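Local coordinates for protein leucine aminopeptidase 2 (Saccharomyces cerevisiae, PDB 2XQ0) that removes N-terminal residues preferentially from di- and tripeptides as a zinc aminopeptidase, and has low epoxide hydrolase activity in vitro, at residues Ser38-Phe41 against Glu42-Ala45; Ile299-Glu302 against Leu303-Trp307; Glu444-Ser448 against Val449-Thr453. One frame throughout, in Å; residues are numbered along the deposited sequence.

All three contacts are local, each made by residues close in sequence within one unbroken run of chain, and no two of them touch. Contact 2, residues 299-307, is the catalytic one: its centre lies about 10 Å from that of the chain, and it supplies two of the zinc's three protein ligands and part of the bestatin pocket. Contact 1, the hairpin turn at 38-45 in the N-terminal domain, has its centre about 31 Å away from that of contact 2. Contact 3, the helix-helix joint at 444-453, has its centre about 29 Å from that of contact 2. Contacts 1 and 3 lie on opposite sides of the chain's centre, about 54 Å between their own centres.

Contact 1: residues Ser38-Phe41 against Glu42-Ala45; sequences SVSF and EKSA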
loop_
_atom_site.group_PDB
_atom_site.type_symbol
_atom_site.label_atom_id
_atom_site.label_comp_id
_atom_site.label_asym_id
_atom_site.label_seq_id
_atom_site.Cartn_x
_atom_site.Cartn_y
_atom_site.Cartn_z
ATOM N N SER A 38 13.846 -18.844 -13.044
ATOM C CA SER A 38 14.290 -19.864 -12.121
ATOM C C SER A 38 14.716 -19.185 -10.821
ATOM O O SER A 38 15.474 -18.224 -10.836
ATOM C CB SER A 38 15.462 -20.645 -12.735
ATOM O OG SER A 38 15.885 -21.676 -11.860
ATOM N N VAL A 39 14.231 -19.702 -9.702
ATOM C CA VAL A 39 14.538 -19.164 -8.387
ATOM C C VAL A 39 15.635 -19.976 -7.715
ATOM O O VAL A 39 15.485 -21.177 -7.525
ATOM C CB VAL A 39 13.303 -19.248 -7.479
ATOM C CG1 VAL A 39 13.682 -18.939 -6.046
ATOM C CG2 VAL A 39 12.188 -18.338 -7.999
ATOM N N SER A 40 16.722 -19.313 -7.335
ATOM C CA SER A 40 17.834 -19.974 -6.671
ATOM C C SER A 40 18.027 -19.394 -5.290
ATOM O O SER A 40 18.569 -18.301 -5.159
ATOM C CB SER A 40 19.135 -19.805 -7.463
ATOM O OG SER A 40 20.236 -20.353 -6.743
ATOM N N PHE A 41 17.589 -20.140 -4.273
ATOM C CA PHE A 41 17.786 -19.775 -2.867
ATOM C C PHE A 41 19.257 -19.847 -2.508
ATOM O O PHE A 41 19.747 -19.083 -1.680
ATOM C CB PHE A 41 16.955 -20.679 -1.941
ATOM C CG PHE A 41 15.467 -20.537 -2.144
ATOM C CD1 PHE A 41 14.767 -19.504 -1.539
ATOM C CD2 PHE A 41 14.776 -21.421 -2.958
ATOM C CE1 PHE A 41 13.399 -19.354 -1.738
ATOM C CE2 PHE A 41 13.415 -21.279 -3.169
ATOM C CZ PHE A 41 12.722 -20.245 -2.554
ATOM N N GLU A 42 19.958 -20.771 -3.144
ATOM C CA GLU A 42 21.397 -20.905 -2.960
ATOM C C GLU A 42 22.119 -19.599 -3.278
ATOM O O GLU A 42 22.974 -19.152 -2.510
ATOM C CB GLU A 42 21.948 -22.026 -3.842
ATOM C CG GLU A 42 23.417 -22.309 -3.613
ATOM C CD GLU A 42 24.062 -23.004 -4.794
ATOM O OE1 GLU A 42 25.279 -23.293 -4.730
ATOM O OE2 GLU A 42 23.347 -23.257 -5.790
ATOM N N LYS A 43 21.775 -18.983 -4.407
ATOM C CA LYS A 43 22.477 -17.786 -4.838
ATOM C C LYS A 43 21.714 -16.520 -4.476
ATOM O O LYS A 43 22.225 -15.417 -4.641
ATOM C CB LYS A 43 22.738 -17.842 -6.343
ATOM C CG LYS A 43 23.715 -18.936 -6.739
ATOM C CD LYS A 43 23.834 -19.074 -8.245
ATOM C CE LYS A 43 25.059 -19.902 -8.628
ATOM N NZ LYS A 43 25.119 -21.194 -7.887
ATOM N N SER A 44 20.502 -16.689 -3.952
ATOM C CA SER A 44 19.561 -15.581 -3.796
ATOM C C SER A 44 19.470 -14.751 -5.075
ATOM O O SER A 44 19.678 -13.538 -5.062
ATOM C CB SER A 44 19.931 -14.698 -2.598
ATOM O OG SER A 44 19.934 -15.456 -1.408
ATOM N N ALA A 45 19.157 -15.423 -6.176
ATOM C CA ALA A 45 18.944 -14.765 -7.451
ATOM C C ALA A 45 17.794 -15.402 -8.219
ATOM O O ALA A 45 17.517 -16.595 -8.096
ATOM C CB ALA A 45 20.223 -14.807 -8.298
HETATM O O HOH W 1 18.313 -17.110 -0.407
#
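Ser40 and Ala45 pair across the end of a beta hairpin, and most of the hydrogen bonds in this turn run to Ser40. Backbone bonds come first. Ser40 N gives to Ala45 O at 2.9 Å, and Ala45 N returns a bond to Ser40 O at 3.1 Å, so the two form an antiparallel hydrogen-bonded pair. Ser44 also faces Ser40, which makes a G1 beta bulge; Ser44 has the left-handed backbone (phi 47°, psi 55°) that goes with it. Inside the turn, Ser44 N makes a weak bond to Phe41 O.

Among the side chains, the hydroxyl of Ser40 does most. With OG set opposite its own backbone N (chi1 175°), it reaches the loop and accepts from Lys43 N at 3.1 Å, while CB of Lys43 lies alongside Ser40 OG at 3.6 Å. A water joins Phe41 O, to which it donates at 2.8 Å, to Ser44 OG at 2.5 Å. Within the loop, Lys43 NZ and Glu42 OE2 are 3.4 Å apart, a salt bridge only tentatively placed because Glu42 is poorly ordered.

The Phe41 ring turns from the loop and takes CG1 of Val39 over one face, near the rim; Pro140 and Pro174 also touch it. The chemistry implies a turn joining strands 28-40 and 45-56 that is fixed chiefly by polar bonds, with its apolar packing directed back into the domain.

Contact 2: residues Ile299-Glu302 against Leu303-Trp307; sequences IAHE and LAHSW. With ZN (zinc ion), chain C; BES (2-(3-amino-2-hydroxy-4-phenyl-butyrylamino)-4-methyl-pentanoic acid), chain B.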
loop_
_atom_site.group_PDB
_atom_site.type_symbol
_atom_site.label_atom_id
_atom_site.label_comp_id
_atom_site.label_asym_id
_atom_site.label_seq_id
_atom_site.Cartn_x
_atom_site.Cartn_y
_atom_site.Cartn_z
ATOM N N ILE A 299 -8.136 -5.711 3.702
ATOM C CA ILE A 299 -8.535 -6.549 2.575
ATOM C C ILE A 299 -9.585 -5.850 1.676
ATOM O O ILE A 299 -9.555 -6.008 0.476
ATOM C CB ILE A 299 -9.012 -7.951 2.999
ATOM C CG1 ILE A 299 -7.940 -8.671 3.829
ATOM C CG2 ILE A 299 -9.284 -8.789 1.761
ATOM C CD1 ILE A 299 -6.682 -9.019 3.018
ATOM N N ALA A 300 -10.507 -5.084 2.253
ATOM C CA ALA A 300 -11.402 -4.263 1.437
ATOM C C ALA A 300 -10.599 -3.274 0.596
ATOM O O ALA A 300 -10.971 -2.960 -0.533
ATOM C CB ALA A 300 -12.389 -3.536 2.308
ATOM N N HIS A 301 -9.506 -2.767 1.163
ATOM C CA HIS A 301 -8.598 -1.886 0.436
ATOM C C HIS A 301 -7.966 -2.567 -0.776
ATOM O O HIS A 301 -8.129 -2.113 -1.887
ATOM C CB HIS A 301 -7.506 -1.331 1.357
ATOM C CG HIS A 301 -6.671 -0.272 0.702
ATOM N ND1 HIS A 301 -6.992 1.065 0.756
ATOM C CD2 HIS A 301 -5.561 -0.362 -0.069
ATOM C CE1 HIS A 301 -6.104 1.760 0.060
ATOM N NE2 HIS A 301 -5.228 0.914 -0.454
ATOM N N GLU A 302 -7.237 -3.658 -0.564
ATOM C CA GLU A 302 -6.591 -4.347 -1.677
ATOM C C GLU A 302 -7.632 -4.829 -2.680
ATOM O O GLU A 302 -7.384 -4.857 -3.880
ATOM C CB GLU A 302 -5.804 -5.562 -1.193
ATOM C CG GLU A 302 -4.865 -5.299 -0.019
ATOM C CD GLU A 302 -3.862 -4.218 -0.311
ATOM O OE1 GLU A 302 -3.297 -3.666 0.658
ATOM O OE2 GLU A 302 -3.646 -3.906 -1.505
ATOM N N LEU A 303 -8.799 -5.229 -2.187
ATOM C CA LEU A 303 -9.857 -5.674 -3.084
ATOM C C LEU A 303 -10.335 -4.542 -3.990
ATOM O O LEU A 303 -10.582 -4.759 -5.165
ATOM C CB LEU A 303 -11.052 -6.163 -2.278
ATOM C CG LEU A 303 -12.326 -6.410 -3.093
ATOM C CD1 LEU A 303 -12.101 -7.550 -4.073
ATOM C CD2 LEU A 303 -13.472 -6.736 -2.139
ATOM N N ALA A 304 -10.519 -3.345 -3.439
ATOM C CA ALA A 304 -10.990 -2.224 -4.262
ATOM C C ALA A 304 -9.985 -1.883 -5.370
ATOM O O ALA A 304 -10.372 -1.456 -6.469
ATOM C CB ALA A 304 -11.299 -1.007 -3.405
ATOM N N HIS A 305 -8.696 -2.101 -5.107
ATOM C CA HIS A 305 -7.657 -1.894 -6.120
ATOM C C HIS A 305 -7.940 -2.681 -7.398
ATOM O O HIS A 305 -7.542 -2.277 -8.506
ATOM C CB HIS A 305 -6.279 -2.288 -5.590
ATOM C CG HIS A 305 -5.544 -1.166 -4.942
ATOM N ND1 HIS A 305 -5.320 0.034 -5.579
ATOM C CD2 HIS A 305 -4.960 -1.066 -3.719
ATOM C CE1 HIS A 305 -4.650 0.839 -4.765
ATOM N NE2 HIS A 305 -4.422 0.193 -3.636
ATOM N N SER A 306 -8.646 -3.793 -7.258
ATOM C CA SER A 306 -8.965 -4.609 -8.439
ATOM C C SER A 306 -9.546 -3.704 -9.511
ATOM O O SER A 306 -9.233 -3.847 -10.693
ATOM C CB SER A 306 -9.946 -5.732 -8.093
ATOM O OG SER A 306 -9.356 -6.605 -7.157
ATOM N N TRP A 307 -10.367 -2.747 -9.090
ATOM C CA TRP A 307 -10.879 -1.717 -10.001
ATOM C C TRP A 307 -9.952 -0.496 -10.141
ATOM O O TRP A 307 -9.490 -0.182 -11.241
ATOM C CB TRP A 307 -12.291 -1.289 -9.578
ATOM C CG TRP A 307 -13.323 -2.369 -9.750
ATOM C CD1 TRP A 307 -14.124 -2.571 -10.846
ATOM C CD2 TRP A 307 -13.675 -3.390 -8.806
ATOM N NE1 TRP A 307 -14.934 -3.657 -10.646
ATOM C CE2 TRP A 307 -14.688 -4.179 -9.401
ATOM C CE3 TRP A 307 -13.227 -3.724 -7.521
ATOM C CZ2 TRP A 307 -15.263 -5.264 -8.758
ATOM C CZ3 TRP A 307 -13.805 -4.811 -6.878
ATOM C CH2 TRP A 307 -14.813 -5.571 -7.504
HETATM ZN ZN ZN C . -3.598 0.988 -1.938
HETATM N N2 BES B . 0.354 -1.007 -2.852
HETATM C C1 BES B . -0.020 -0.148 -1.747
HETATM C C6 BES B . 1.180 0.075 -0.824
HETATM C C7 BES B . 2.277 0.807 -1.563
HETATM C C8 BES B . 1.966 1.929 -2.323
HETATM C C12 BES B . 3.590 0.351 -1.501
HETATM C C9 BES B . 2.970 2.602 -3.010
HETATM C C11 BES B . 4.594 1.025 -2.191
HETATM C C10 BES B . 4.285 2.152 -2.945
HETATM C C2 BES B . -1.190 -0.744 -0.954
HETATM O O2 BES B . -2.366 -1.014 -1.731
HETATM C C3 BES B . -1.523 0.227 0.129
HETATM O O3 BES B . -2.082 1.299 -0.114
HETATM N N1 BES B . -1.114 -0.233 1.304
HETATM C C4 BES B . -1.235 0.393 2.605
HETATM C C13 BES B . -2.480 -0.259 3.195
HETATM C C14 BES B . -3.505 0.755 3.683
HETATM C C15 BES B . -4.885 0.112 3.754
HETATM C C16 BES B . -3.528 2.010 2.813
HETATM C C5 BES B . -0.035 -0.038 3.399
HETATM O O1 BES B . 0.373 0.694 4.328
HETATM O O4 BES B . 0.520 -1.122 3.091
HETATM O O HOH W 2 -6.625 -6.532 -6.169
#
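His301 and His305, one helical turn apart, offer NE2 atoms to the same zinc ion, at 2.2 and 2.0 Å. Their rings lie with planes at 81°, and the shared metal accounts for the 3.4 Å between His301 NE2 and His305 NE2. Each remaining ring nitrogen has a partner: ND1 of His301 bonds to Glu331, and ND1 of His305 to the carbonyl of Ser308. Bestatin adds O2 and O3 to the metal, each at 2.4 Å, and Glu324 completes the site. The inhibitor's C15 packs over one face of the His301 ring.

Glu302, the proton acceptor, runs beside His305 and points the same way. Bent at chi2 (-57°), its chain brings OE2 to 3.2 Å from bestatin O2 and near the edge of the His305 ring.

Along the helix, main-chain bonds satisfy the backbone: Leu303 N to Ile299 O, Ala304 N to Ala300 O, and a longer one from His305 N to His301 O, 3.3 Å. Leu303 O accepts twice, from Ser306 N and Ser306 OG, both on one face of its plane. A water donates to both Glu302 O and Ser306 OG. This is the HExxH zinc-binding helix of the M1 aminopeptidases.

Contact 3: residues Glu444-Ser448 against Val449-Thr453; sequences EILDS and VDWET
Leu446 and Trp451 meet where helix 443-447 gives way to helix 451-456, a tight connection between two helices, the second with an aspartate N-cap. Along the first segment, Ile445 comes first: its side chain points away from 449-453 and touches Ile403 of helix 388-403.

Leu446 is the centre of the joint. Its carbonyl O takes two donors from opposite faces of its plane. Val449 N stands 3.3 Å from Leu446 O, well above the plane, whereas the indole NE1 of Trp451 comes to 2.9 Å from the same Leu446 O and much closer to the plane, tilted about 28° from it. NE1 also makes a weak hydrogen bond to the Tyr436 hydroxyl. The side chain of Leu446 only brushes the indole, CD2 to Trp451 CZ2 4.4 Å, and packs otherwise on Leu435 and Tyr436 of helix 428-438.

Asp447 turns away from the second segment, OD1 hydrogen-bonded to the Tyr436 hydroxyl and OD2 in a salt bridge with Lys443. At Ser448, with OG lodged between its backbone N and carbonyl carbon (chi1 89°), the hydroxyl folds back and gives to the carbonyl of Ile445, OG to O 2.9 Å.

In the second segment, Asp450 sits at the middle of an inverse gamma turn. Its OD1 caps the new helix through a weak bond from Thr453 N, and its OD2 takes the Thr453 hydroxyl, at a length too short to be relied on. Val449 CG1 rests 3.4 Å above the Trp451 ring, over its centre, and both side chains also touch Leu400.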
loop_
_atom_site.group_PDB
_atom_site.type_symbol
_atom_site.label_atom_id
_atom_site.label_comp_id
_atom_site.label_asym_id
_atom_site.label_seq_id
_atom_site.Cartn_x
_atom_site.Cartn_y
_atom_site.Cartn_z
ATOM N N GLU A 444 -22.797 23.566 -13.751
ATOM C CA GLU A 444 -22.599 24.687 -12.846
ATOM C C GLU A 444 -22.070 24.225 -11.492
ATOM O O GLU A 444 -21.222 24.887 -10.900
ATOM C CB GLU A 444 -23.890 25.501 -12.689
ATOM C CG GLU A 444 -24.229 26.354 -13.909
ATOM C CD GLU A 444 -25.497 27.177 -13.720
ATOM O OE1 GLU A 444 -26.116 27.069 -12.638
ATOM O OE2 GLU A 444 -25.876 27.930 -14.646
ATOM N N ILE A 445 -22.574 23.091 -11.010
ATOM C CA ILE A 445 -22.067 22.491 -9.775
ATOM C C ILE A 445 -20.589 22.121 -9.884
ATOM O O ILE A 445 -19.834 22.305 -8.933
ATOM C CB ILE A 445 -22.875 21.254 -9.374
ATOM C CG1 ILE A 445 -24.280 21.668 -8.909
ATOM C CG2 ILE A 445 -22.143 20.451 -8.293
ATOM C CD1 ILE A 445 -25.025 20.588 -8.120
ATOM N N LEU A 446 -20.170 21.618 -11.043
ATOM C CA LEU A 446 -18.777 21.196 -11.215
ATOM C C LEU A 446 -17.857 22.393 -11.392
ATOM O O LEU A 446 -16.693 22.356 -10.994
ATOM C CB LEU A 446 -18.619 20.232 -12.398
ATOM C CG LEU A 446 -19.211 18.830 -12.285
ATOM C CD1 LEU A 446 -19.131 18.117 -13.627
ATOM C CD2 LEU A 446 -18.495 18.018 -11.204
ATOM N N ASP A 447 -18.381 23.449 -12.006
ATOM C CA ASP A 447 -17.619 24.686 -12.188
ATOM C C ASP A 447 -17.450 25.460 -10.874
ATOM O O ASP A 447 -16.588 26.329 -10.765
ATOM C CB ASP A 447 -18.258 25.579 -13.264
ATOM C CG ASP A 447 -17.994 25.077 -14.684
ATOM O OD1 ASP A 447 -16.968 24.392 -14.910
ATOM O OD2 ASP A 447 -18.813 25.378 -15.579
ATOM N N SER A 448 -18.259 25.132 -9.873
ATOM C CA SER A 448 -18.118 25.747 -8.557
ATOM C C SER A 448 -17.017 25.090 -7.721
ATOM O O SER A 448 -16.569 25.662 -6.728
ATOM C CB SER A 448 -19.441 25.723 -7.793
ATOM O OG SER A 448 -19.584 24.526 -7.044
ATOM N N VAL A 449 -16.594 23.886 -8.111
ATOM C CA VAL A 449 -15.498 23.202 -7.426
ATOM C C VAL A 449 -14.204 23.986 -7.633
ATOM O O VAL A 449 -13.825 24.265 -8.768
ATOM C CB VAL A 449 -15.288 21.765 -7.973
ATOM C CG1 VAL A 449 -14.010 21.148 -7.398
ATOM C CG2 VAL A 449 -16.490 20.887 -7.665
ATOM N N ASP A 450 -13.529 24.354 -6.550
ATOM C CA ASP A 450 -12.250 25.049 -6.682
ATOM C C ASP A 450 -11.164 24.044 -7.100
ATOM O O ASP A 450 -10.370 23.586 -6.270
ATOM C CB ASP A 450 -11.887 25.711 -5.360
ATOM C CG ASP A 450 -10.641 26.581 -5.452
ATOM O OD1 ASP A 450 -10.052 26.721 -6.557
ATOM O OD2 ASP A 450 -10.256 27.130 -4.395
ATOM N N TRP A 451 -11.132 23.712 -8.387
ATOM C CA TRP A 451 -10.236 22.676 -8.877
ATOM C C TRP A 451 -8.793 23.022 -8.579
ATOM O O TRP A 451 -7.962 22.140 -8.357
ATOM C CB TRP A 451 -10.456 22.434 -10.371
ATOM C CG TRP A 451 -11.792 21.812 -10.651
ATOM C CD1 TRP A 451 -12.868 22.416 -11.229
ATOM C CD2 TRP A 451 -12.202 20.475 -10.341
ATOM N NE1 TRP A 451 -13.921 21.535 -11.308
ATOM C CE2 TRP A 451 -13.538 20.337 -10.769
ATOM C CE3 TRP A 451 -11.571 19.381 -9.738
ATOM C CZ2 TRP A 451 -14.250 19.149 -10.625
ATOM C CZ3 TRP A 451 -12.279 18.207 -9.596
ATOM C CH2 TRP A 451 -13.606 18.099 -10.037
ATOM N N GLU A 452 -8.508 24.315 -8.547
ATOM C CA GLU A 452 -7.148 24.798 -8.337
ATOM C C GLU A 452 -6.643 24.478 -6.943
ATOM O O GLU A 452 -5.492 24.086 -6.765
ATOM C CB GLU A 452 -7.088 26.315 -8.570
ATOM C CG GLU A 452 -6.521 26.714 -9.918
ATOM C CD GLU A 452 -5.023 26.523 -9.982
ATOM O OE1 GLU A 452 -4.404 26.361 -8.913
ATOM O OE2 GLU A 452 -4.463 26.534 -11.096
ATOM N N THR A 453 -7.506 24.652 -5.950
ATOM C CA THR A 453 -7.122 24.384 -4.576
ATOM C C THR A 453 -7.001 22.881 -4.346
ATOM O O THR A 453 -6.011 22.409 -3.785
ATOM C CB THR A 453 -8.118 25.006 -3.582
ATOM O OG1 THR A 453 -8.020 26.429 -3.661
ATOM C CG2 THR A 453 -7.808 24.578 -2.164
#